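Local coordinates for glycoside hydrolase family protein (Novosphingobium sp. PP1Y, PDB 6Q2F), which probably hydrolyses alpha-L-rhamnosidic bonds, releasing terminal rhamnose from glycosides, at residues Arg54-Trp59 against Asp125-Ile130; Leu75-Arg80 against Ser706-Ala711; Lys688-Ser693 against Asn1096-Arg1101. One frame throughout, in Å; residues are numbered along the deposited sequence.

Interaction 1: Arg54-Trp59 against Asp125-Ile130; sequences RPRVWW and DLELAI
Arg56 and Glu127 meet inside a (beta/alpha)8 barrel, each the first residue of its parallel strand. Strands 56-62 and 127-131 are not direct neighbours: strand 85-91 runs between them, with a CA-CA separation of 8.1 Å between Arg56 and Glu127. Two long side chains bridge that gap, which suits an arginine facing a glutamate.

Glu127 reaches across with CG anti to its backbone N (chi1 168°) and the chain extended beyond. Arg56 bends at chi2, and the two side chains cross at about a right angle. The salt bridge runs from Arg56 NE to Glu127 OE2, 3.0 Å, nearly straight at 168°. The oxygen lies in the guanidinium plane, yet the donor stands above the carboxylate plane, the two flat groups being turned 76° apart. A second partner, the hydroxyl of Tyr581 on strand 579-582, also hydrogen-bonds Glu127 OE2, tying a further strand to this end of the barrel.

Arg674 brings another guanidinium close to Arg56 NH2, so the carboxylate of Glu127 probably offsets a local gathering of positive charge. The sodium ligand Asp503, by contrast, follows the C-terminal end of strand 497-502, so this bridge lies toward the other end of the barrel.

The rotation of the Arg56 guanidinium is further fixed from the loop before its strand, where NH1 donates to Ser51 O and, in the carbonyl plane, to Arg54 O at 2.7 Å.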
loop_
_atom_site.group_PDB
_atom_site.type_symbol
_atom_site.label_atom_id
_atom_site.label_comp_id
_atom_site.label_asym_id
_atom_site.label_seq_id
_atom_site.Cartn_x
_atom_site.Cartn_y
_atom_site.Cartn_z
ATOM N N ARG A 54 8.681 15.532 -13.271
ATOM C CA ARG A 54 7.322 15.584 -13.784
ATOM C C ARG A 54 6.580 14.287 -13.463
ATOM O O ARG A 54 7.169 13.208 -13.514
ATOM C CB ARG A 54 7.357 15.842 -15.283
ATOM C CG ARG A 54 7.931 17.211 -15.572
ATOM C CD ARG A 54 8.033 17.568 -17.051
ATOM N NE ARG A 54 8.366 18.992 -17.128
ATOM C CZ ARG A 54 7.503 19.963 -16.817
ATOM N NH1 ARG A 54 6.262 19.650 -16.424
ATOM N NH2 ARG A 54 7.883 21.236 -16.877
ATOM N N PRO A 55 5.305 14.361 -13.092
ATOM C CA PRO A 55 4.613 13.158 -12.645
ATOM C C PRO A 55 4.351 12.216 -13.806
ATOM O O PRO A 55 4.339 12.601 -14.981
ATOM C CB PRO A 55 3.299 13.689 -12.070
ATOM C CG PRO A 55 3.001 14.864 -12.938
ATOM C CD PRO A 55 4.378 15.505 -13.172
ATOM N N ARG A 56 4.157 10.955 -13.449
ATOM C CA ARG A 56 3.792 9.918 -14.396
ATOM C C ARG A 56 2.290 9.675 -14.311
ATOM O O ARG A 56 1.612 10.154 -13.399
ATOM C CB ARG A 56 4.563 8.634 -14.088
ATOM C CG ARG A 56 6.000 8.565 -14.600
ATOM C CD ARG A 56 6.953 9.626 -14.049
ATOM N NE ARG A 56 8.307 9.321 -14.524
ATOM C CZ ARG A 56 9.268 10.206 -14.756
ATOM N NH1 ARG A 56 9.046 11.509 -14.540
ATOM N NH2 ARG A 56 10.451 9.770 -15.196
ATOM N N VAL A 57 1.765 8.916 -15.274
ATOM C CA VAL A 57 0.389 8.433 -15.193
ATOM C C VAL A 57 0.356 6.936 -15.481
ATOM O O VAL A 57 1.183 6.397 -16.217
ATOM C CB VAL A 57 -0.563 9.176 -16.162
ATOM C CG1 VAL A 57 -0.506 10.686 -15.905
ATOM C CG2 VAL A 57 -0.226 8.832 -17.596
ATOM N N TRP A 58 -0.607 6.261 -14.881
ATOM C CA TRP A 58 -0.972 4.943 -15.342
ATOM C C TRP A 58 -1.830 5.090 -16.596
ATOM O O TRP A 58 -2.599 6.049 -16.746
ATOM C CB TRP A 58 -1.714 4.172 -14.246
ATOM C CG TRP A 58 -0.759 3.555 -13.257
ATOM C CD1 TRP A 58 0.590 3.753 -13.199
ATOM C CD2 TRP A 58 -1.069 2.611 -12.224
ATOM N NE1 TRP A 58 1.135 3.005 -12.184
ATOM C CE2 TRP A 58 0.141 2.291 -11.578
ATOM C CE3 TRP A 58 -2.247 1.988 -11.800
ATOM C CZ2 TRP A 58 0.204 1.401 -10.507
ATOM C CZ3 TRP A 58 -2.185 1.099 -10.737
ATOM C CH2 TRP A 58 -0.968 0.806 -10.111
ATOM N N TRP A 59 -1.678 4.139 -17.516
ATOM C CA TRP A 59 -2.214 4.280 -18.878
ATOM C C TRP A 59 -2.801 2.934 -19.307
ATOM O O TRP A 59 -2.170 2.149 -20.017
ATOM C CB TRP A 59 -1.110 4.761 -19.812
ATOM C CG TRP A 59 -1.499 5.071 -21.216
ATOM C CD1 TRP A 59 -2.493 5.927 -21.649
ATOM C CD2 TRP A 59 -0.814 4.629 -22.386
ATOM N NE1 TRP A 59 -2.480 5.995 -23.027
ATOM C CE2 TRP A 59 -1.461 5.206 -23.499
ATOM C CE3 TRP A 59 0.270 3.778 -22.603
ATOM C CZ2 TRP A 59 -1.053 4.961 -24.803
ATOM C CZ3 TRP A 59 0.664 3.519 -23.900
ATOM C CH2 TRP A 59 0.010 4.117 -24.985
ATOM N N ASP A 125 10.124 11.756 -25.400
ATOM C CA ASP A 125 10.865 11.843 -24.144
ATOM C C ASP A 125 9.946 11.635 -22.936
ATOM O O ASP A 125 9.962 12.392 -21.970
ATOM C CB ASP A 125 11.630 13.171 -24.032
ATOM C CG ASP A 125 12.617 13.166 -22.879
ATOM O OD1 ASP A 125 12.858 12.067 -22.331
ATOM O OD2 ASP A 125 13.142 14.237 -22.517
ATOM N N LEU A 126 9.147 10.566 -23.018
ATOM C CA LEU A 126 8.307 10.092 -21.922
ATOM C C LEU A 126 8.853 8.756 -21.441
ATOM O O LEU A 126 9.105 7.863 -22.251
ATOM C CB LEU A 126 6.844 9.938 -22.373
ATOM C CG LEU A 126 6.202 11.242 -22.825
ATOM C CD1 LEU A 126 4.875 11.029 -23.562
ATOM C CD2 LEU A 126 6.018 12.138 -21.614
ATOM N N GLU A 127 9.031 8.622 -20.132
ATOM C CA GLU A 127 9.460 7.354 -19.548
ATOM C C GLU A 127 8.316 6.349 -19.602
ATOM O O GLU A 127 7.286 6.542 -18.953
ATOM C CB GLU A 127 9.910 7.557 -18.106
ATOM C CG GLU A 127 10.092 6.254 -17.342
ATOM C CD GLU A 127 10.336 6.466 -15.858
ATOM O OE1 GLU A 127 11.503 6.543 -15.445
ATOM O OE2 GLU A 127 9.338 6.561 -15.115
ATOM N N LEU A 128 8.499 5.256 -20.338
ATOM C CA LEU A 128 7.452 4.249 -20.485
ATOM C C LEU A 128 7.745 3.066 -19.573
ATOM O O LEU A 128 8.860 2.534 -19.578
ATOM C CB LEU A 128 7.340 3.791 -21.940
ATOM C CG LEU A 128 6.419 2.597 -22.195
ATOM C CD1 LEU A 128 4.995 2.897 -21.730
ATOM C CD2 LEU A 128 6.414 2.225 -23.675
ATOM N N ALA A 129 6.747 2.663 -18.790
ATOM C CA ALA A 129 6.833 1.478 -17.952
ATOM C C ALA A 129 5.755 0.468 -18.330
ATOM O O ALA A 129 4.704 0.814 -18.880
ATOM C CB ALA A 129 6.681 1.839 -16.461
ATOM N N ILE A 130 6.034 -0.795 -18.020
ATOM C CA ILE A 130 5.062 -1.874 -18.143
ATOM C C ILE A 130 4.946 -2.567 -16.801
ATOM O O ILE A 130 5.841 -2.494 -15.962
ATOM C CB ILE A 130 5.451 -2.890 -19.233
ATOM C CG1 ILE A 130 6.829 -3.502 -18.904
ATOM C CG2 ILE A 130 5.457 -2.206 -20.571
ATOM C CD1 ILE A 130 7.221 -4.654 -19.854
#

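Interaction 2: Leu75-Arg80 against Ser706-Ala711; sequences LEWMKR and SWAEMA
Arg80 grips Glu709 side-on, using NE and one terminal nitrogen to hold both carboxylate oxygens: Arg80 NE to Glu709 OE2 is 2.9 Å, and Arg80 NH2 to Glu709 OE1 is 2.8 Å. Both bonds are nearly straight and meet the oxygens on their syn sides, and the two planes lie only 28° apart. This two-point clasp holds each flat group against rotation. Glu709 reaches it by folding back at chi2 (-56°), while Arg80 turns at chi3. Long charged side chains suit this exposed edge of the contact.

One helical turn earlier, Trp77 makes the buried polar link. Its NE1 donates to Ala708 O at 3.0 Å; the oxygen lies in the indole plane, but the donor sits above the carbonyl plane. The same oxygen takes a weak backbone bond from Ala711 N, three residues on. Trp77 CD1 also comes within 3.4 Å of Glu709 OE1, while Trp77 CA lies against one face of the Arg80 guanidinium.

The packing beyond is slight. Ala708 CB lies 3.6 Å from Trp77 NE1, with CE2 a little farther, and its small size lets the turn come close to the ring. A leucine in place of Trp77 would probably leave Ala708 O without its indole donor and open a gap beside the alanine methyl.

Phe701 meets Trp77 edge-to-face. Helix 68-81, which follows barrel strand 56-62 in the chain, thus leans on the turn leading into helix 712-726, whose Arg712 bonds Arg80 O, while on that turn Trp707 and Met710 pack against strands 1057-1062 and 1086-1095.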
loop_
_atom_site.group_PDB
_atom_site.type_symbol
_atom_site.label_atom_id
_atom_site.label_comp_id
_atom_site.label_asym_id
_atom_site.label_seq_id
_atom_site.Cartn_x
_atom_site.Cartn_y
_atom_site.Cartn_z
ATOM N N LEU A 75 -0.212 10.523 -26.174
ATOM C CA LEU A 75 1.127 10.891 -25.729
ATOM C C LEU A 75 1.450 12.334 -26.096
ATOM O O LEU A 75 2.197 13.001 -25.373
ATOM C CB LEU A 75 2.158 9.919 -26.296
ATOM C CG LEU A 75 2.424 8.672 -25.437
ATOM C CD1 LEU A 75 1.159 7.845 -25.223
ATOM C CD2 LEU A 75 3.533 7.819 -26.043
ATOM N N GLU A 76 0.871 12.844 -27.184
ATOM C CA GLU A 76 1.034 14.260 -27.485
ATOM C C GLU A 76 0.300 15.125 -26.464
ATOM O O GLU A 76 0.778 16.211 -26.116
ATOM C CB GLU A 76 0.545 14.577 -28.905
ATOM C CG GLU A 76 1.449 14.020 -30.021
ATOM C CD GLU A 76 0.810 14.147 -31.387
ATOM O OE1 GLU A 76 1.558 14.167 -32.385
ATOM O OE2 GLU A 76 -0.428 14.234 -31.456
ATOM N N TRP A 77 -0.868 14.674 -25.981
ATOM C CA TRP A 77 -1.548 15.401 -24.910
ATOM C C TRP A 77 -0.679 15.466 -23.653
ATOM O O TRP A 77 -0.549 16.521 -23.027
ATOM C CB TRP A 77 -2.898 14.763 -24.588
ATOM C CG TRP A 77 -3.499 15.358 -23.340
ATOM C CD1 TRP A 77 -4.036 16.605 -23.205
ATOM C CD2 TRP A 77 -3.579 14.751 -22.039
ATOM N NE1 TRP A 77 -4.455 16.810 -21.905
ATOM C CE2 TRP A 77 -4.188 15.685 -21.173
ATOM C CE3 TRP A 77 -3.200 13.519 -21.529
ATOM C CZ2 TRP A 77 -4.430 15.411 -19.824
ATOM C CZ3 TRP A 77 -3.438 13.247 -20.185
ATOM C CH2 TRP A 77 -4.047 14.184 -19.350
HETATM N N MSE A 78 -0.051 14.352 -23.296
HETATM C CA MSE A 78 0.781 14.253 -22.100
HETATM C C MSE A 78 1.947 15.211 -22.168
HETATM O O MSE A 78 2.325 15.810 -21.162
HETATM C CB MSE A 78 1.299 12.830 -21.915
HETATM C CG MSE A 78 0.246 11.822 -21.499
HETATM SE SE MSE A 78 0.981 9.969 -21.459
HETATM C CE MSE A 78 -0.686 8.982 -21.259
ATOM N N LYS A 79 2.542 15.343 -23.356
ATOM C CA LYS A 79 3.584 16.352 -23.529
ATOM C C LYS A 79 3.033 17.755 -23.323
ATOM O O LYS A 79 3.624 18.542 -22.578
ATOM C CB LYS A 79 4.247 16.233 -24.899
ATOM C CG LYS A 79 5.118 15.010 -25.022
ATOM C CD LYS A 79 6.146 14.970 -23.890
ATOM C CE LYS A 79 7.178 16.064 -24.031
ATOM N NZ LYS A 79 8.307 15.779 -23.108
ATOM N N ARG A 80 1.897 18.085 -23.964
ATOM C CA ARG A 80 1.333 19.435 -23.823
ATOM C C ARG A 80 1.141 19.795 -22.359
ATOM O O ARG A 80 1.394 20.929 -21.939
ATOM C CB ARG A 80 -0.016 19.561 -24.545
ATOM C CG ARG A 80 0.044 19.725 -26.047
ATOM C CD ARG A 80 -1.278 20.323 -26.608
ATOM N NE ARG A 80 -2.451 19.464 -26.445
ATOM C CZ ARG A 80 -2.620 18.306 -27.081
ATOM N NH1 ARG A 80 -1.673 17.855 -27.904
ATOM N NH2 ARG A 80 -3.735 17.600 -26.897
ATOM N N SER A 706 -12.698 17.029 -19.438
ATOM C CA SER A 706 -13.253 18.305 -19.893
ATOM C C SER A 706 -12.228 19.431 -19.780
ATOM O O SER A 706 -12.103 20.267 -20.684
ATOM C CB SER A 706 -14.522 18.648 -19.107
ATOM O OG SER A 706 -14.345 18.423 -17.724
ATOM N N TRP A 707 -11.455 19.450 -18.696
ATOM C CA TRP A 707 -10.428 20.463 -18.498
ATOM C C TRP A 707 -9.049 19.990 -18.955
ATOM O O TRP A 707 -8.033 20.577 -18.553
ATOM C CB TRP A 707 -10.393 20.889 -17.027
ATOM C CG TRP A 707 -10.383 19.737 -16.053
ATOM C CD1 TRP A 707 -11.471 19.044 -15.598
ATOM C CD2 TRP A 707 -9.240 19.162 -15.403
ATOM N NE1 TRP A 707 -11.073 18.061 -14.711
ATOM C CE2 TRP A 707 -9.709 18.118 -14.572
ATOM C CE3 TRP A 707 -7.870 19.435 -15.431
ATOM C CZ2 TRP A 707 -8.851 17.338 -13.778
ATOM C CZ3 TRP A 707 -7.022 18.668 -14.647
ATOM C CH2 TRP A 707 -7.518 17.622 -13.829
ATOM N N ALA A 708 -8.999 18.956 -19.800
ATOM C CA ALA A 708 -7.723 18.329 -20.135
ATOM C C ALA A 708 -6.769 19.308 -20.806
ATOM O O ALA A 708 -5.562 19.287 -20.541
ATOM C CB ALA A 708 -7.951 17.125 -21.037
ATOM N N GLU A 709 -7.275 20.169 -21.690
ATOM C CA GLU A 709 -6.358 21.101 -22.331
ATOM C C GLU A 709 -5.994 22.271 -21.427
ATOM O O GLU A 709 -5.254 23.160 -21.852
ATOM C CB GLU A 709 -6.940 21.601 -23.647
ATOM C CG GLU A 709 -7.114 20.479 -24.673
ATOM C CD GLU A 709 -5.815 19.729 -24.950
ATOM O OE1 GLU A 709 -5.888 18.512 -25.271
ATOM O OE2 GLU A 709 -4.731 20.338 -24.846
HETATM N N MSE A 710 -6.476 22.288 -20.195
HETATM C CA MSE A 710 -6.029 23.294 -19.245
HETATM C C MSE A 710 -5.392 22.679 -18.001
HETATM O O MSE A 710 -5.372 23.294 -16.950
HETATM C CB MSE A 710 -7.192 24.211 -18.862
HETATM C CG MSE A 710 -7.541 25.211 -19.970
HETATM SE SE MSE A 710 -9.151 26.288 -19.591
HETATM C CE MSE A 710 -8.711 26.778 -17.729
ATOM N N ALA A 711 -4.851 21.458 -18.124
ATOM C CA ALA A 711 -4.277 20.769 -16.970
ATOM C C ALA A 711 -2.807 21.078 -16.739
ATOM O O ALA A 711 -2.260 20.664 -15.711
ATOM C CB ALA A 711 -4.453 19.255 -17.119
#

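Interaction 3: Lys688-Ser693 against Asn1096-Arg1101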
loop_
_atom_site.group_PDB
_atom_site.type_symbol
_atom_site.label_atom_id
_atom_site.label_comp_id
_atom_site.label_asym_id
_atom_site.label_seq_id
_atom_site.Cartn_x
_atom_site.Cartn_y
_atom_site.Cartn_z
ATOM N N LYS A 688 -16.222 9.546 -28.829
ATOM C CA LYS A 688 -16.948 9.227 -27.602
ATOM C C LYS A 688 -16.356 10.027 -26.444
ATOM O O LYS A 688 -15.225 9.773 -26.013
ATOM C CB LYS A 688 -16.918 7.724 -27.348
ATOM C CG LYS A 688 -18.000 7.004 -28.199
ATOM C CD LYS A 688 -17.971 5.510 -28.049
ATOM C CE LYS A 688 -19.126 4.870 -28.850
ATOM N NZ LYS A 688 -18.972 5.075 -30.317
ATOM N N LYS A 689 -17.114 11.008 -25.955
ATOM C CA LYS A 689 -16.647 11.847 -24.841
ATOM C C LYS A 689 -17.617 11.724 -23.670
ATOM O O LYS A 689 -18.822 11.716 -23.882
ATOM C CB LYS A 689 -16.519 13.311 -25.274
ATOM C CG LYS A 689 -15.622 13.549 -26.478
ATOM C CD LYS A 689 -15.946 14.892 -27.134
ATOM C CE LYS A 689 -15.425 14.945 -28.575
ATOM N NZ LYS A 689 -13.929 14.893 -28.593
ATOM N N PRO A 690 -17.096 11.617 -22.436
ATOM C CA PRO A 690 -15.673 11.542 -22.116
ATOM C C PRO A 690 -15.065 10.181 -22.434
ATOM O O PRO A 690 -13.848 10.057 -22.412
ATOM C CB PRO A 690 -15.637 11.809 -20.609
ATOM C CG PRO A 690 -16.958 11.327 -20.129
ATOM C CD PRO A 690 -17.925 11.682 -21.224
ATOM N N GLY A 691 -15.895 9.186 -22.745
ATOM C CA GLY A 691 -15.368 7.932 -23.263
ATOM C C GLY A 691 -15.055 6.848 -22.244
ATOM O O GLY A 691 -15.770 6.690 -21.252
ATOM N N LEU A 692 -14.003 6.067 -22.493
ATOM C CA LEU A 692 -13.698 4.917 -21.651
ATOM C C LEU A 692 -13.157 5.335 -20.288
ATOM O O LEU A 692 -12.558 6.402 -20.131
ATOM C CB LEU A 692 -12.666 4.032 -22.320
ATOM C CG LEU A 692 -13.003 3.417 -23.663
ATOM C CD1 LEU A 692 -11.773 2.645 -24.110
ATOM C CD2 LEU A 692 -14.202 2.537 -23.556
ATOM N N SER A 693 -13.375 4.464 -19.311
ATOM C CA SER A 693 -12.908 4.658 -17.950
ATOM C C SER A 693 -12.475 3.284 -17.461
ATOM O O SER A 693 -12.951 2.272 -17.975
ATOM C CB SER A 693 -14.025 5.212 -17.067
ATOM O OG SER A 693 -15.130 4.326 -17.028
ATOM N N ASN A 1096 -14.810 23.493 -16.482
ATOM C CA ASN A 1096 -15.441 22.757 -15.392
ATOM C C ASN A 1096 -15.276 21.261 -15.665
ATOM O O ASN A 1096 -14.533 20.864 -16.564
ATOM C CB ASN A 1096 -16.907 23.158 -15.242
ATOM C CG ASN A 1096 -17.713 22.878 -16.493
ATOM O OD1 ASN A 1096 -17.146 22.669 -17.570
ATOM N ND2 ASN A 1096 -19.041 22.888 -16.364
ATOM N N THR A 1097 -15.969 20.434 -14.883
ATOM C CA THR A 1097 -15.938 18.986 -15.056
ATOM C C THR A 1097 -17.042 18.533 -16.017
ATOM O O THR A 1097 -17.931 19.297 -16.399
ATOM C CB THR A 1097 -16.121 18.264 -13.722
ATOM O OG1 THR A 1097 -17.432 18.543 -13.210
ATOM C CG2 THR A 1097 -15.049 18.685 -12.696
ATOM N N TRP A 1098 -16.979 17.252 -16.395
ATOM C CA TRP A 1098 -18.019 16.643 -17.222
ATOM C C TRP A 1098 -19.319 16.395 -16.483
ATOM O O TRP A 1098 -20.279 15.948 -17.122
ATOM C CB TRP A 1098 -17.547 15.299 -17.779
ATOM C CG TRP A 1098 -16.771 15.411 -19.029
ATOM C CD1 TRP A 1098 -15.423 15.162 -19.196
ATOM C CD2 TRP A 1098 -17.272 15.810 -20.307
ATOM N NE1 TRP A 1098 -15.072 15.376 -20.514
ATOM C CE2 TRP A 1098 -16.189 15.766 -21.216
ATOM C CE3 TRP A 1098 -18.540 16.181 -20.783
ATOM C CZ2 TRP A 1098 -16.332 16.101 -22.571
ATOM C CZ3 TRP A 1098 -18.681 16.504 -22.133
ATOM C CH2 TRP A 1098 -17.583 16.464 -23.008
ATOM N N VAL A 1099 -19.376 16.657 -15.176
ATOM C CA VAL A 1099 -20.503 16.193 -14.366
ATOM C C VAL A 1099 -21.823 16.742 -14.905
ATOM O O VAL A 1099 -22.816 16.013 -15.039
ATOM C CB VAL A 1099 -20.287 16.582 -12.891
ATOM C CG1 VAL A 1099 -21.552 16.363 -12.070
ATOM C CG2 VAL A 1099 -19.125 15.798 -12.308
ATOM N N ASN A 1100 -21.854 18.040 -15.212
ATOM C CA ASN A 1100 -23.118 18.699 -15.510
ATOM C C ASN A 1100 -23.663 18.253 -16.862
ATOM O O ASN A 1100 -24.868 18.044 -17.007
ATOM C CB ASN A 1100 -22.939 20.223 -15.468
ATOM C CG ASN A 1100 -22.793 20.771 -14.047
ATOM O OD1 ASN A 1100 -22.846 20.025 -13.068
ATOM N ND2 ASN A 1100 -22.611 22.089 -13.934
ATOM N N ARG A 1101 -22.795 18.114 -17.867
ATOM C CA ARG A 1101 -23.242 17.617 -19.170
ATOM C C ARG A 1101 -23.662 16.155 -19.098
ATOM O O ARG A 1101 -24.502 15.714 -19.889
ATOM C CB ARG A 1101 -22.134 17.787 -20.212
ATOM C CG ARG A 1101 -22.590 17.528 -21.638
ATOM C CD ARG A 1101 -23.731 18.503 -22.012
ATOM N NE ARG A 1101 -25.048 17.880 -21.963
ATOM C CZ ARG A 1101 -26.175 18.467 -22.364
ATOM N NH1 ARG A 1101 -26.149 19.696 -22.849
ATOM N NH2 ARG A 1101 -27.329 17.819 -22.289
#
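Pro690 lays its CB over one face of the Trp1098 indole, 3.8 Å from the centroid of the five-membered ring and 20° off the ring normal. This is a CH-pi contact: the compact aliphatic ring of a proline suits the flat, electron-rich face of a tryptophan. The approach is offset toward the rim, with Pro690 CB 3.6 Å from both Trp1098 CD1 and NE1.

The Lys689-Pro690 peptide bond is cis, consistent with both residues turning CB toward the indole. Lys689 CB comes obliquely against the six-membered ring, 3.9 Å from Trp1098 CZ2. Beyond this methylene the lysine leads away, and its NZ bonds Asp686 O, so the contact uses its aliphatic base and leaves its charge elsewhere.

No hydrogen bond crosses between the segments, but the indole is not held by packing alone: Trp1098 NE1 bonds Gln704 O, which helps fix the ring's rotation. Trp1098 sits at the turn into helix 1099-1105, where Thr1097 OG1 accepts a weak capping bond from Val1099 N at 3.3 Å.

The contact joins the alpha-L-rhamnosidase region to the galactose-binding-like region. A short, weakly bonded strand at about Pro690-Gly691 runs parallel to strand 1115-1116, where Trp1115 also makes a cation-pi contact with Lys688. Trp1098 extends from the turn between strand 1086-1095, in a six-stranded antiparallel sheet, and helix 1099-1105.

Interaction 1 lies inside the barrel near one end and is partly buried, and interaction 3 lies in a buried seam between regions; interaction 2, between them in space, is half buried and half exposed. Their chemistry follows: a charged pair spanning a strand inside the barrel, a surface clasp beside an indole bond, and an apolar CH-pi contact. Interactions 1 and 2 touch where helix 68-81 packs on strand 56-62, selenomethionine Met78 CE lying 3.6 Å from Trp59 CD1. Interactions 2 and 3 join through Ser706 OG and Asn1096 O, 2.7 Å apart, a probable hydrogen bond. Interactions 1 and 3 do not touch, their centres about 23 Å apart.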